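Long-range contact in vaginolysin (Gardnerella vaginalis, PDB 5IMY), which probably acts as a secreted toxin of the cholesterol-dependent cytolysin family, binding cholesterol in host membranes and lysing the cells: residues 171-176 against 208-213. Sequence-based numbering, arbitrary orientation.
Sequences SASAQS and QTQIVN
Ala172 and Ile211 form the hydrogen-bonded pair where strand 166-173 ends beside strand 208-223. The strands run antiparallel. Ile211 N gives a nearly straight bond to Ala172 O, at 2.8 Å and 169°. The return bond, Ala172 N to Ile211 O, is similar in length but more bent, at 137°. Ser171 pairs with Val212 and Ser173 with Gln210 as non-hydrogen-bonded pairs. These four side chains share one face of the sheet, where helix 278-286 packs, with Gln279 on Ser173 and Gln210 and Ile286 on Val212. Ala172 and Ile211 lie on the other face, against helix 177-184.

Gln210 can be followed outward from CB. Its CG is anti to the backbone N (chi1 -162°) and lies 4.0 Å from Ala172 O. A bend at chi2 turns the amide back over the neighbouring strand. CD comes closer, 3.5 Å from Ala172 O. The flat amide end lies over the backbone: one tip atom is next to Ala172 C, the other near Ser173 CA and OG.

Beside it, Ser171 OG packs against the Val212 methyls, 3.2 Å from CG2 of Val212. Ser171 OG also makes a weak hydrogen bond to Glu283 of helix 278-286.

Past the strand end, Ala174 N bonds to Thr209 O at 3.2 Å, from above the carbonyl plane. Ser173 OG adds a weak hydrogen bond to Thr209 O. Ala174 CB meets Thr209 CG2 at 3.7 Å and also packs on Ile211 CG1.

Segment 208-213 is an inner piece of the sheet: 171-173 pairs with one edge and strand 263-271 with the other. Ser171 and Ser173 are small, consistent with the amide's close approach. Backbone bonds hold the register, while the two faces pack against different helices.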
loop_
_atom_site.group_PDB
_atom_site.type_symbol
_atom_site.label_atom_id
_atom_site.label_comp_id
_atom_site.label_asym_id
_atom_site.label_seq_id
_atom_site.Cartn_x
_atom_site.Cartn_y
_atom_site.Cartn_z
ATOM N N SER A 171 -1.100 -19.069 -18.176
ATOM C CA SER A 171 -1.334 -17.641 -18.310
ATOM C C SER A 171 -0.140 -16.859 -17.785
ATOM O O SER A 171 0.648 -17.349 -16.970
ATOM C CB SER A 171 -2.601 -17.225 -17.558
ATOM O OG SER A 171 -3.767 -17.671 -18.225
ATOM N N ALA A 172 -0.016 -15.624 -18.263
ATOM C CA ALA A 172 1.017 -14.722 -17.780
ATOM C C ALA A 172 0.703 -13.317 -18.264
ATOM O O ALA A 172 0.217 -13.136 -19.383
ATOM C CB ALA A 172 2.408 -15.148 -18.262
ATOM N N SER A 173 0.976 -12.334 -17.413
ATOM C CA SER A 173 0.826 -10.942 -17.806
ATOM C C SER A 173 1.971 -10.541 -18.727
ATOM O O SER A 173 3.130 -10.888 -18.488
ATOM C CB SER A 173 0.804 -10.044 -16.571
ATOM O OG SER A 173 -0.112 -8.976 -16.727
ATOM N N ALA A 174 1.642 -9.818 -19.793
ATOM C CA ALA A 174 2.654 -9.354 -20.738
ATOM C C ALA A 174 3.409 -8.189 -20.109
ATOM O O ALA A 174 2.856 -7.097 -19.944
ATOM C CB ALA A 174 2.012 -8.947 -22.061
ATOM N N GLN A 175 4.662 -8.423 -19.756
ATOM C CA GLN A 175 5.508 -7.425 -19.109
ATOM C C GLN A 175 6.833 -7.220 -19.827
ATOM O O GLN A 175 7.272 -6.077 -19.973
ATOM C CB GLN A 175 5.761 -7.835 -17.649
ATOM C CG GLN A 175 4.511 -7.809 -16.781
ATOM C CD GLN A 175 3.955 -6.407 -16.609
ATOM O OE1 GLN A 175 4.668 -5.418 -16.768
ATOM N NE2 GLN A 175 2.673 -6.320 -16.279
ATOM N N SER A 176 7.480 -8.293 -20.274
ATOM C CA SER A 176 8.714 -8.177 -21.038
ATOM C C SER A 176 8.905 -9.452 -21.841
ATOM O O SER A 176 8.479 -10.532 -21.426
ATOM C CB SER A 176 9.924 -7.937 -20.128
ATOM O OG SER A 176 10.238 -9.100 -19.381
ATOM N N GLN A 208 -3.669 -3.076 -20.266
ATOM C CA GLN A 208 -3.387 -4.300 -19.531
ATOM C C GLN A 208 -3.499 -5.453 -20.513
ATOM O O GLN A 208 -4.435 -5.499 -21.315
ATOM C CB GLN A 208 -4.358 -4.502 -18.363
ATOM C CG GLN A 208 -4.066 -3.638 -17.146
ATOM C CD GLN A 208 -5.023 -3.909 -16.002
ATOM O OE1 GLN A 208 -4.715 -4.672 -15.088
ATOM N NE2 GLN A 208 -6.193 -3.282 -16.046
ATOM N N THR A 209 -2.539 -6.375 -20.467
ATOM C CA THR A 209 -2.473 -7.443 -21.455
ATOM C C THR A 209 -2.213 -8.775 -20.769
ATOM O O THR A 209 -1.425 -8.854 -19.822
ATOM C CB THR A 209 -1.377 -7.175 -22.496
ATOM O OG1 THR A 209 -1.637 -5.933 -23.159
ATOM C CG2 THR A 209 -1.329 -8.297 -23.532
ATOM N N GLN A 210 -2.877 -9.818 -21.261
ATOM C CA GLN A 210 -2.713 -11.173 -20.755
ATOM C C GLN A 210 -2.378 -12.094 -21.917
ATOM O O GLN A 210 -3.018 -12.023 -22.971
ATOM C CB GLN A 210 -3.985 -11.656 -20.046
ATOM C CG GLN A 210 -3.776 -12.853 -19.134
ATOM C CD GLN A 210 -2.942 -12.514 -17.914
ATOM O OE1 GLN A 210 -2.731 -11.343 -17.595
ATOM N NE2 GLN A 210 -2.461 -13.541 -17.225
ATOM N N ILE A 211 -1.376 -12.948 -21.725
ATOM C CA ILE A 211 -0.965 -13.935 -22.720
ATOM C C ILE A 211 -1.272 -15.316 -22.165
ATOM O O ILE A 211 -0.937 -15.617 -21.013
ATOM C CB ILE A 211 0.528 -13.802 -23.067
ATOM C CG1 ILE A 211 0.846 -12.378 -23.540
ATOM C CG2 ILE A 211 0.924 -14.826 -24.127
ATOM C CD1 ILE A 211 0.048 -11.921 -24.750
ATOM N N VAL A 212 -1.903 -16.155 -22.981
ATOM C CA VAL A 212 -2.363 -17.468 -22.543
ATOM C C VAL A 212 -2.095 -18.478 -23.650
ATOM O O VAL A 212 -2.487 -18.264 -24.801
ATOM C CB VAL A 212 -3.861 -17.452 -22.176
ATOM C CG1 VAL A 212 -4.306 -18.818 -21.674
ATOM C CG2 VAL A 212 -4.138 -16.380 -21.133
ATOM N N ASN A 213 -1.429 -19.573 -23.297
ATOM C CA ASN A 213 -1.189 -20.685 -24.208
ATOM C C ASN A 213 -2.234 -21.759 -23.934
ATOM O O ASN A 213 -2.308 -22.282 -22.818
ATOM C CB ASN A 213 0.224 -21.241 -24.019
ATOM C CG ASN A 213 0.571 -22.322 -25.026
ATOM O OD1 ASN A 213 0.042 -22.348 -26.138
ATOM N ND2 ASN A 213 1.467 -23.222 -24.638
#